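Local coordinates for sulfur carrier protein CysO (Mycobacterium tuberculosis, PDB 3DWG) that serves, in its C-terminally thiocarboxylated form, as the probable sulfur donor in the CysM-dependent pathway of cysteine biosynthesis, at residues Met47-Ser50 / Leu55-Phe58; Gly16-Val21 / Ala37-Ile42; Ile61-Glu66 / Thr76-Gly81. All coordinates share one frame; numbering follows the deposited sequence.

In the fold
Burial separates the three contacts of this ubiquitin-like chain. Contact 1 lies at the surface, within the long connection from helix 42-46 to strand 59-63, combines a single backbone bridge with side-chain packing and buries the most surface of the three. Contact 2 is partly buried: the end of helix 28-38 meets the start of strand 20-23 through one tyrosine ring. Contact 3 is buried and almost wholly aliphatic between side chains, laying the loop 76-81 against strand 59-63. Contacts 2 and 3 reach the same mixed sheet without touching each other. Contacts 1 and 3 do touch, where Leu55 CD2 comes 3.7 Å from Ile61 CD1. None of the three has a hydrogen bond between its segments.

Contact 1 (Met47-Ser50 / Leu55-Phe58); sequences MDPS and LHRF
Met47 bends back over Leu55. Its CB points away from 55-58, and CG, anti to the carbonyl carbon (chi1 -59°), also meets nothing there. Two further bends return the chain, bringing Met47 SD to 4.0 Å from Leu55 CD2 and Met47 CE to 4.1 Å from Leu55 N; the side chains pass at a slant. The backbones beneath are a non-hydrogen-bonded antiparallel pair, with Met47 CA 4.2 Å from Leu55 CA. The flanking backbone bonds, His56 with Leu46 and Asp48 with Lys54, confirm this single bridge.

Beyond it, Asp48 lays CB 3.7 Å from Leu55 O, while its carboxylate turns to its own segment: OD1 accepts from Ser50 N, 38° above the carboxylate plane, closing an Asx turn. The His56 ring has Met47 O at its edge, and Pro49 CD approaches it obliquely. On the ring, His56 ND1 takes the Phe58 N-H at 2.9 Å from Phe58 N, only 1° out of plane, which fixes the ring's rotation and suggests that ND1 carries no proton.

The bridge pinches together the two ends of the 48-54 excursion in the connection between helix 42-46 and strand 59-63. Leu55 also packs on Val68 and Arg69, just after strand 66-67, and on Leu74 of the loop that follows, while His56 and Phe58 pack against another protein's chain.

Contact 2 (Gly16-Val21 / Ala37-Ile42); sequences GGQKSV and ANYSGI
Tyr39 has the most surface buried here, and its ring reaches across to Val21. The two side chains approach from opposite directions, each with its CB directed at the other segment. Setting the ring anti to the carbonyl carbon (chi1 -49°) brings the phenol end against the valine, where Tyr39 OH lies 3.6 Å from both Val21 CB and Val21 CG1. The remaining valine methyl sits further along the ring, with Val21 CG2 4.0 Å from Tyr39 CE1. Val21 CG1, 3.9 Å from Tyr39 CZ, comes in obliquely, so the valine meets the hydroxyl end of the ring at a slant and does not lie over its centre. One ring face is occupied by the preceding residue, Asn38 CB standing 3.6 Å above the plane and displaced toward the rim.

In this ubiquitin-like beta-grasp fold the helix packs on the sheet, and the contact extends that packing just past the C-terminal end of helix 28-38. Tyr39 is the first residue to leave helical geometry and begins a type II turn to Ile42, closed by Ile42 N on Tyr39 O at 3.1 Å. Gly41 has a positive phi (94°) that suits glycine in that turn. His14 ND1 hydrogen-bonds to Ser40 O, and Glu36 OE2 bonds to Gly41 N. Val21, on edge strand 20-23, also packs on Leu35 of the helix and Val5 of strand 3-6.

Gln18 contributes the third patch, about half that of Val21. Its side chain is extended beyond CG and crosses the tyrosine at about a right angle, with the amide and ring planes 70° apart. The amide end lies near the CE2 side of the ring; the assignment of its O and N is doubtful, so no polar interaction is claimed. Tyr39 also touches Thr15 at this exposed margin.

Contact 3 (Ile61-Glu66 / Thr76-Gly81); sequences IYVNDE and TAIADG
Across the two segments, the flat group Val63 meets is a peptide carbonyl, Ala77 O, 4.1 Å from Val63 CG1. No ring and no side-chain amide or carboxylate touches across the two segments, so there is no stacked face or edge; the rest is branched aliphatic carbon. Val63 points its CB at 76-81 and uses both methyls. Val63 CG1, anti to the backbone N (chi1 170°), also lies 4.0 Å from Ile78 CG1. Val63 CG2 is 3.9 Å from Ile78 CD1 and 4.1 Å from Thr76 CG2, so one methyl meets both neighbours, from directions roughly at right angles. The isoleucine's CB is not aimed at the strand, yet its extended chain (chi2 -177°) carries CD1 to the valine.

Thr76 sends its methyl to Val63 and keeps OG1 for Gly73 O and Ser71 OG, so the hydroxyl is satisfied within its own loop. Backbone bonds of Thr76 with Leu28 and Ile78 with Asp26 tie that loop to 26-28. Val63 closes strand 59-63 and opens a two-residue type I' hairpin turn, with Val63 N on Glu66 O at 3.0 Å and Glu66 N on Val63 O at 2.9 Å. Asn64, in that turn, bonds through its amide to Asp82 OD1 and Ser83 N. Behind the contact, Ile78 packs on Val31 of helix 28-38 and Val84 of strand 83-88, the core side of the sheet.

With no hydrogen bond or charge pair between the segments, their fit rests on close-packed methyls shielded from water.

Contact 1 (Met47-Ser50 / Leu55-Phe58)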
ATOM      1  N   MET C  47     -18.325 -20.656 -27.580  1.00 26.31           N
ATOM      2  CA  MET C  47     -18.477 -19.787 -28.750  1.00 27.43           C
ATOM      3  C   MET C  47     -19.714 -18.877 -28.643  1.00 28.16           C
ATOM      4  O   MET C  47     -20.663 -19.172 -27.936  1.00 29.85           O
ATOM      5  CB  MET C  47     -18.554 -20.651 -30.030  1.00 27.17           C
ATOM      6  CG  MET C  47     -17.344 -21.551 -30.294  1.00 27.48           C
ATOM      7  SD  MET C  47     -15.738 -20.759 -30.228  1.00 28.02           S
ATOM      8  CE  MET C  47     -15.613 -19.954 -31.837  1.00 30.95           C
ATOM      9  N   ASP C  48     -19.697 -17.749 -29.328  1.00 27.94           N
ATOM     10  CA  ASP C  48     -20.804 -16.805 -29.297  1.00 30.14           C
ATOM     11  C   ASP C  48     -21.955 -17.348 -30.167  1.00 32.90           C
ATOM     12  O   ASP C  48     -21.791 -17.508 -31.390  1.00 32.41           O
ATOM     13  CB  ASP C  48     -20.285 -15.439 -29.773  1.00 30.05           C
ATOM     14  CG  ASP C  48     -21.300 -14.338 -29.649  1.00 31.90           C
ATOM     15  OD1 ASP C  48     -22.522 -14.607 -29.592  1.00 36.23           O
ATOM     16  OD2 ASP C  48     -20.849 -13.187 -29.677  1.00 35.38           O
ATOM     17  N   PRO C  49     -23.123 -17.624 -29.545  1.00 35.86           N
ATOM     18  CA  PRO C  49     -24.228 -18.234 -30.300  1.00 38.13           C
ATOM     19  C   PRO C  49     -24.725 -17.314 -31.427  1.00 39.47           C
ATOM     20  O   PRO C  49     -25.303 -17.795 -32.391  1.00 41.17           O
ATOM     21  CB  PRO C  49     -25.326 -18.423 -29.243  1.00 37.86           C
ATOM     22  CG  PRO C  49     -25.027 -17.393 -28.192  1.00 38.56           C
ATOM     23  CD  PRO C  49     -23.511 -17.320 -28.153  1.00 36.84           C
ATOM     24  N   SER C  50     -24.477 -16.016 -31.298  1.00 40.21           N
ATOM     25  CA  SER C  50     -24.922 -15.003 -32.252  1.00 41.13           C
ATOM     26  C   SER C  50     -23.830 -14.534 -33.205  1.00 40.98           C
ATOM     27  O   SER C  50     -24.142 -13.952 -34.249  1.00 42.82           O
ATOM     28  CB  SER C  50     -25.525 -13.772 -31.498  1.00 41.03           C
ATOM     29  N   LEU C  55     -15.303 -16.366 -29.905  1.00 23.77           N
ATOM     30  CA  LEU C  55     -15.566 -16.728 -28.491  1.00 23.86           C
ATOM     31  C   LEU C  55     -16.730 -15.939 -27.919  1.00 23.32           C
ATOM     32  O   LEU C  55     -16.984 -14.826 -28.323  1.00 23.75           O
ATOM     33  CB  LEU C  55     -14.318 -16.426 -27.637  1.00 23.52           C
ATOM     34  CG  LEU C  55     -13.136 -17.347 -27.914  1.00 22.71           C
ATOM     35  CD1 LEU C  55     -11.924 -16.832 -27.078  1.00 25.09           C
ATOM     36  CD2 LEU C  55     -13.437 -18.801 -27.594  1.00 23.29           C
ATOM     37  N   HIS C  56     -17.422 -16.566 -26.969  1.00 23.72           N
ATOM     38  CA  HIS C  56     -18.520 -16.002 -26.187  1.00 26.58           C
ATOM     39  C   HIS C  56     -17.937 -14.798 -25.473  1.00 25.34           C
ATOM     40  O   HIS C  56     -16.794 -14.850 -24.982  1.00 22.66           O
ATOM     41  CB  HIS C  56     -18.962 -17.064 -25.164  1.00 27.45           C
ATOM     42  CG  HIS C  56     -20.226 -16.763 -24.449  1.00 29.84           C
ATOM     43  ND1 HIS C  56     -20.349 -15.752 -23.515  1.00 29.56           N
ATOM     44  CD2 HIS C  56     -21.403 -17.428 -24.446  1.00 33.54           C
ATOM     45  CE1 HIS C  56     -21.569 -15.772 -23.012  1.00 35.28           C
ATOM     46  NE2 HIS C  56     -22.228 -16.782 -23.557  1.00 35.84           N
ATOM     47  N   ARG C  57     -18.710 -13.711 -25.433  1.00 25.62           N
ATOM     48  CA  ARG C  57     -18.320 -12.467 -24.778  1.00 24.44           C
ATOM     49  C   ARG C  57     -17.859 -12.678 -23.323  1.00 23.62           C
ATOM     50  O   ARG C  57     -17.060 -11.904 -22.771  1.00 23.51           O
ATOM     51  CB  ARG C  57     -19.552 -11.503 -24.768  1.00 26.47           C
ATOM     52  N   PHE C  58     -18.443 -13.675 -22.682  1.00 20.90           N
ATOM     53  CA  PHE C  58     -18.151 -13.885 -21.254  1.00 20.00           C
ATOM     54  C   PHE C  58     -17.228 -15.067 -21.010  1.00 19.98           C
ATOM     55  O   PHE C  58     -17.144 -15.569 -19.910  1.00 19.71           O
ATOM     56  CB  PHE C  58     -19.414 -14.084 -20.388  1.00 20.46           C
ATOM     57  CG  PHE C  58     -20.278 -12.884 -20.302  1.00 21.27           C
ATOM     58  CD1 PHE C  58     -19.720 -11.600 -20.325  1.00 23.30           C
ATOM     59  CD2 PHE C  58     -21.653 -13.034 -20.233  1.00 25.82           C
ATOM     60  CE1 PHE C  58     -20.556 -10.457 -20.266  1.00 21.98           C
ATOM     61  CE2 PHE C  58     -22.472 -11.896 -20.168  1.00 26.86           C
ATOM     62  CZ  PHE C  58     -21.920 -10.638 -20.187  1.00 24.15           C
TER

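Contact 2 (Gly16-Val21 / Ala37-Ile42)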
ATOM      1  N   GLY C  16     -17.092 -34.821 -17.544  1.00 28.86           N
ATOM      2  CA  GLY C  16     -17.259 -35.841 -16.506  1.00 30.06           C
ATOM      3  C   GLY C  16     -16.796 -35.381 -15.137  1.00 30.78           C
ATOM      4  O   GLY C  16     -16.327 -36.185 -14.300  1.00 31.31           O
ATOM      5  N   GLY C  17     -16.880 -34.089 -14.912  1.00 30.36           N
ATOM      6  CA  GLY C  17     -16.410 -33.506 -13.675  1.00 30.15           C
ATOM      7  C   GLY C  17     -14.942 -33.193 -13.527  1.00 29.59           C
ATOM      8  O   GLY C  17     -14.535 -32.688 -12.531  1.00 29.79           O
ATOM      9  N   GLN C  18     -14.153 -33.460 -14.545  1.00 29.09           N
ATOM     10  CA  GLN C  18     -12.720 -33.302 -14.460  1.00 29.13           C
ATOM     11  C   GLN C  18     -12.319 -31.826 -14.596  1.00 29.09           C
ATOM     12  O   GLN C  18     -12.794 -31.158 -15.453  1.00 28.18           O
ATOM     13  CB  GLN C  18     -12.015 -34.102 -15.551  1.00 29.71           C
ATOM     14  CG  GLN C  18     -12.200 -35.619 -15.486  1.00 29.51           C
ATOM     15  CD  GLN C  18     -11.734 -36.268 -16.763  1.00 32.42           C
ATOM     16  OE1 GLN C  18     -12.491 -36.462 -17.698  1.00 37.16           O
ATOM     17  NE2 GLN C  18     -10.491 -36.564 -16.814  1.00 35.78           N
ATOM     18  N   LYS C  19     -11.394 -31.384 -13.764  1.00 28.69           N
ATOM     19  CA  LYS C  19     -11.004 -29.998 -13.738  1.00 28.12           C
ATOM     20  C   LYS C  19      -9.880 -29.686 -14.664  1.00 28.29           C
ATOM     21  O   LYS C  19      -9.653 -28.559 -14.948  1.00 27.38           O
ATOM     22  CB  LYS C  19     -10.713 -29.508 -12.318  1.00 29.29           C
ATOM     23  CG  LYS C  19      -9.349 -29.794 -11.774  1.00 30.84           C
ATOM     24  CD  LYS C  19      -9.203 -29.245 -10.337  1.00 39.59           C
ATOM     25  CE  LYS C  19     -10.550 -29.088  -9.684  1.00 44.27           C
ATOM     26  NZ  LYS C  19     -10.569 -28.959  -8.178  1.00 50.56           N
ATOM     27  N   SER C  20      -9.160 -30.718 -15.079  1.00 26.66           N
ATOM     28  CA  SER C  20      -8.032 -30.592 -15.957  1.00 27.12           C
ATOM     29  C   SER C  20      -7.939 -31.765 -16.911  1.00 28.15           C
ATOM     30  O   SER C  20      -7.966 -32.874 -16.483  1.00 28.32           O
ATOM     31  CB  SER C  20      -6.767 -30.508 -15.147  1.00 28.07           C
ATOM     32  OG  SER C  20      -5.652 -30.465 -15.962  1.00 30.07           O
ATOM     33  N   VAL C  21      -7.851 -31.496 -18.201  1.00 26.34           N
ATOM     34  CA  VAL C  21      -7.891 -32.536 -19.205  1.00 25.92           C
ATOM     35  C   VAL C  21      -6.833 -32.306 -20.226  1.00 26.51           C
ATOM     36  O   VAL C  21      -6.405 -31.231 -20.380  1.00 24.81           O
ATOM     37  CB  VAL C  21      -9.254 -32.627 -19.871  1.00 25.71           C
ATOM     38  CG1 VAL C  21     -10.303 -32.905 -18.868  1.00 26.55           C
ATOM     39  CG2 VAL C  21      -9.568 -31.368 -20.647  1.00 23.61           C
ATOM     40  N   ALA C  37     -14.235 -33.283 -29.569  1.00 25.89           N
ATOM     41  CA  ALA C  37     -14.185 -34.742 -29.932  1.00 27.91           C
ATOM     42  C   ALA C  37     -14.306 -35.604 -28.685  1.00 28.49           C
ATOM     43  O   ALA C  37     -14.900 -36.673 -28.730  1.00 28.97           O
ATOM     44  CB  ALA C  37     -12.905 -35.103 -30.715  1.00 26.48           C
ATOM     45  N   ASN C  38     -13.697 -35.168 -27.573  1.00 28.34           N
ATOM     46  CA  ASN C  38     -13.687 -35.994 -26.361  1.00 28.23           C
ATOM     47  C   ASN C  38     -14.809 -35.661 -25.370  1.00 29.07           C
ATOM     48  O   ASN C  38     -15.182 -36.517 -24.562  1.00 29.92           O
ATOM     49  CB  ASN C  38     -12.326 -35.949 -25.659  1.00 28.80           C
ATOM     50  CG  ASN C  38     -11.238 -36.592 -26.477  1.00 32.49           C
ATOM     51  OD1 ASN C  38     -11.326 -37.783 -26.803  1.00 36.45           O
ATOM     52  ND2 ASN C  38     -10.209 -35.821 -26.839  1.00 32.29           N
ATOM     53  N   TYR C  39     -15.346 -34.437 -25.477  1.00 27.87           N
ATOM     54  CA  TYR C  39     -16.262 -33.844 -24.470  1.00 28.11           C
ATOM     55  C   TYR C  39     -17.394 -33.097 -25.161  1.00 29.42           C
ATOM     56  O   TYR C  39     -17.465 -31.847 -25.190  1.00 28.18           O
ATOM     57  CB  TYR C  39     -15.495 -32.941 -23.467  1.00 28.27           C
ATOM     58  CG  TYR C  39     -14.260 -33.599 -22.877  1.00 24.82           C
ATOM     59  CD1 TYR C  39     -12.989 -33.238 -23.280  1.00 24.38           C
ATOM     60  CD2 TYR C  39     -14.374 -34.655 -21.931  1.00 25.77           C
ATOM     61  CE1 TYR C  39     -11.842 -33.853 -22.773  1.00 24.92           C
ATOM     62  CE2 TYR C  39     -13.259 -35.257 -21.418  1.00 26.07           C
ATOM     63  CZ  TYR C  39     -11.998 -34.881 -21.822  1.00 26.88           C
ATOM     64  OH  TYR C  39     -10.892 -35.495 -21.299  1.00 28.86           O
ATOM     65  N   SER C  40     -18.295 -33.884 -25.740  1.00 30.35           N
ATOM     66  CA  SER C  40     -19.369 -33.382 -26.561  1.00 32.73           C
ATOM     67  C   SER C  40     -20.081 -32.206 -25.924  1.00 32.61           C
ATOM     68  O   SER C  40     -20.396 -32.249 -24.739  1.00 33.97           O
ATOM     69  CB  SER C  40     -20.367 -34.539 -26.785  1.00 33.17           C
ATOM     70  OG  SER C  40     -21.307 -34.223 -27.792  1.00 38.60           O
ATOM     71  N   GLY C  41     -20.312 -31.155 -26.712  1.00 31.86           N
ATOM     72  CA  GLY C  41     -21.111 -30.003 -26.298  1.00 30.16           C
ATOM     73  C   GLY C  41     -20.262 -28.872 -25.735  1.00 30.43           C
ATOM     74  O   GLY C  41     -20.773 -27.765 -25.506  1.00 30.85           O
ATOM     75  N   ILE C  42     -18.978 -29.137 -25.503  1.00 28.74           N
ATOM     76  CA  ILE C  42     -18.161 -28.139 -24.795  1.00 28.14           C
ATOM     77  C   ILE C  42     -17.909 -26.951 -25.720  1.00 26.81           C
ATOM     78  O   ILE C  42     -17.999 -25.834 -25.284  1.00 26.80           O
ATOM     79  CB  ILE C  42     -16.857 -28.720 -24.138  1.00 27.35           C
ATOM     80  CG1 ILE C  42     -16.317 -27.757 -23.060  1.00 29.63           C
ATOM     81  CG2 ILE C  42     -15.756 -29.118 -25.180  1.00 28.66           C
ATOM     82  CD1 ILE C  42     -15.184 -28.308 -22.230  1.00 28.82           C
TER

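Contact 3 (Ile61-Glu66 / Thr76-Gly81)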
ATOM      1  N   ILE C  61     -10.051 -17.005 -22.540  1.00 14.86           N
ATOM      2  CA  ILE C  61      -9.103 -18.101 -22.678  1.00 15.18           C
ATOM      3  C   ILE C  61      -7.676 -17.598 -22.781  1.00 15.45           C
ATOM      4  O   ILE C  61      -7.379 -16.613 -23.466  1.00 15.56           O
ATOM      5  CB  ILE C  61      -9.450 -19.002 -23.913  1.00 15.31           C
ATOM      6  CG1 ILE C  61     -10.926 -19.410 -23.797  1.00 15.45           C
ATOM      7  CG2 ILE C  61      -8.506 -20.215 -23.944  1.00 16.34           C
ATOM      8  CD1 ILE C  61     -11.464 -20.457 -24.873  1.00 16.15           C
ATOM      9  N   TYR C  62      -6.771 -18.294 -22.080  1.00 16.32           N
ATOM     10  CA  TYR C  62      -5.372 -17.920 -22.010  1.00 15.90           C
ATOM     11  C   TYR C  62      -4.478 -19.116 -22.390  1.00 17.19           C
ATOM     12  O   TYR C  62      -4.785 -20.235 -22.041  1.00 18.05           O
ATOM     13  CB  TYR C  62      -5.034 -17.452 -20.577  1.00 16.63           C
ATOM     14  CG  TYR C  62      -5.991 -16.430 -20.008  1.00 16.68           C
ATOM     15  CD1 TYR C  62      -7.171 -16.836 -19.419  1.00 15.60           C
ATOM     16  CD2 TYR C  62      -5.712 -15.067 -20.069  1.00 18.25           C
ATOM     17  CE1 TYR C  62      -8.064 -15.940 -18.944  1.00 19.28           C
ATOM     18  CE2 TYR C  62      -6.632 -14.122 -19.571  1.00 14.83           C
ATOM     19  CZ  TYR C  62      -7.772 -14.594 -18.987  1.00 16.44           C
ATOM     20  OH  TYR C  62      -8.755 -13.770 -18.458  1.00 18.81           O
ATOM     21  N   VAL C  63      -3.453 -18.838 -23.182  1.00 17.33           N
ATOM     22  CA  VAL C  63      -2.454 -19.859 -23.545  1.00 18.62           C
ATOM     23  C   VAL C  63      -1.192 -19.384 -22.842  1.00 19.07           C
ATOM     24  O   VAL C  63      -0.738 -18.257 -23.098  1.00 19.43           O
ATOM     25  CB  VAL C  63      -2.237 -19.909 -25.105  1.00 19.28           C
ATOM     26  CG1 VAL C  63      -1.024 -20.794 -25.414  1.00 19.61           C
ATOM     27  CG2 VAL C  63      -3.493 -20.423 -25.799  1.00 20.33           C
ATOM     28  N   ASN C  64      -0.621 -20.242 -21.986  1.00 20.90           N
ATOM     29  CA  ASN C  64       0.536 -19.856 -21.122  1.00 21.46           C
ATOM     30  C   ASN C  64       0.351 -18.454 -20.484  1.00 20.24           C
ATOM     31  O   ASN C  64       1.227 -17.581 -20.532  1.00 22.12           O
ATOM     32  CB  ASN C  64       1.852 -19.913 -21.846  1.00 21.85           C
ATOM     33  CG  ASN C  64       2.156 -21.296 -22.337  1.00 24.33           C
ATOM     34  OD1 ASN C  64       1.789 -22.285 -21.702  1.00 28.07           O
ATOM     35  ND2 ASN C  64       2.788 -21.371 -23.504  1.00 28.19           N
ATOM     36  N   ASP C  65      -0.864 -18.266 -19.984  1.00 19.69           N
ATOM     37  CA  ASP C  65      -1.241 -17.055 -19.259  1.00 20.91           C
ATOM     38  C   ASP C  65      -1.526 -15.823 -20.107  1.00 19.24           C
ATOM     39  O   ASP C  65      -1.872 -14.777 -19.567  1.00 19.82           O
ATOM     40  CB  ASP C  65      -0.218 -16.737 -18.168  1.00 21.60           C
ATOM     41  CG  ASP C  65      -0.244 -17.792 -17.025  1.00 25.01           C
ATOM     42  OD1 ASP C  65      -1.283 -18.483 -16.877  1.00 26.66           O
ATOM     43  OD2 ASP C  65       0.768 -17.913 -16.294  1.00 30.26           O
ATOM     44  N   GLU C  66      -1.480 -15.953 -21.442  1.00 18.85           N
ATOM     45  CA  GLU C  66      -1.725 -14.833 -22.314  1.00 19.42           C
ATOM     46  C   GLU C  66      -3.080 -14.903 -22.983  1.00 16.85           C
ATOM     47  O   GLU C  66      -3.398 -15.899 -23.610  1.00 18.16           O
ATOM     48  CB  GLU C  66      -0.606 -14.707 -23.377  1.00 18.69           C
ATOM     49  CG  GLU C  66       0.812 -14.692 -22.729  1.00 26.45           C
ATOM     50  CD  GLU C  66       1.945 -14.316 -23.674  1.00 28.01           C
ATOM     51  OE1 GLU C  66       3.088 -14.728 -23.344  1.00 31.54           O
ATOM     52  OE2 GLU C  66       1.667 -13.644 -24.731  1.00 32.99           O
ATOM     53  N   THR C  76      -4.444 -18.576 -32.325  1.00 19.49           N
ATOM     54  CA  THR C  76      -3.294 -18.511 -31.493  1.00 20.50           C
ATOM     55  C   THR C  76      -2.518 -19.815 -31.490  1.00 20.69           C
ATOM     56  O   THR C  76      -3.115 -20.885 -31.237  1.00 19.68           O
ATOM     57  CB  THR C  76      -3.744 -18.197 -30.047  1.00 18.27           C
ATOM     58  OG1 THR C  76      -4.401 -16.932 -29.988  1.00 19.41           O
ATOM     59  CG2 THR C  76      -2.486 -18.195 -29.120  1.00 20.88           C
ATOM     60  N   ALA C  77      -1.204 -19.754 -31.747  1.00 21.13           N
ATOM     61  CA  ALA C  77      -0.383 -20.968 -31.811  1.00 22.17           C
ATOM     62  C   ALA C  77      -0.215 -21.618 -30.481  1.00 23.89           C
ATOM     63  O   ALA C  77      -0.066 -20.924 -29.443  1.00 24.27           O
ATOM     64  CB  ALA C  77       0.987 -20.682 -32.416  1.00 23.98           C
ATOM     65  N   ILE C  78      -0.192 -22.936 -30.511  1.00 24.58           N
ATOM     66  CA  ILE C  78      -0.088 -23.734 -29.318  1.00 25.14           C
ATOM     67  C   ILE C  78       1.025 -24.746 -29.542  1.00 27.97           C
ATOM     68  O   ILE C  78       1.126 -25.331 -30.633  1.00 27.97           O
ATOM     69  CB  ILE C  78      -1.445 -24.371 -28.942  1.00 27.39           C
ATOM     70  CG1 ILE C  78      -2.333 -23.291 -28.305  1.00 23.33           C
ATOM     71  CG2 ILE C  78      -1.273 -25.446 -27.896  1.00 26.53           C
ATOM     72  CD1 ILE C  78      -3.635 -23.766 -27.833  1.00 25.27           C
ATOM     73  N   ALA C  79       1.872 -24.933 -28.531  1.00 28.27           N
ATOM     74  CA  ALA C  79       2.996 -25.875 -28.672  1.00 29.59           C
ATOM     75  C   ALA C  79       2.828 -26.959 -27.635  1.00 31.04           C
ATOM     76  O   ALA C  79       2.127 -26.769 -26.624  1.00 30.16           O
ATOM     77  CB  ALA C  79       4.308 -25.148 -28.489  1.00 29.82           C
ATOM     78  N   ASP C  80       3.457 -28.111 -27.864  1.00 30.59           N
ATOM     79  CA  ASP C  80       3.503 -29.162 -26.866  1.00 31.25           C
ATOM     80  C   ASP C  80       3.948 -28.646 -25.480  1.00 29.85           C
ATOM     81  O   ASP C  80       4.875 -27.846 -25.366  1.00 31.39           O
ATOM     82  CB  ASP C  80       4.476 -30.243 -27.356  1.00 31.43           C
ATOM     83  CG  ASP C  80       4.360 -31.541 -26.586  1.00 36.69           C
ATOM     84  OD1 ASP C  80       3.236 -32.026 -26.326  1.00 39.66           O
ATOM     85  OD2 ASP C  80       5.433 -32.100 -26.259  1.00 42.95           O
ATOM     86  N   GLY C  81       3.277 -29.089 -24.427  1.00 29.79           N
ATOM     87  CA  GLY C  81       3.571 -28.654 -23.083  1.00 28.71           C
ATOM     88  C   GLY C  81       2.876 -27.367 -22.633  1.00 28.95           C
ATOM     89  O   GLY C  81       2.975 -26.978 -21.455  1.00 28.32           O
TER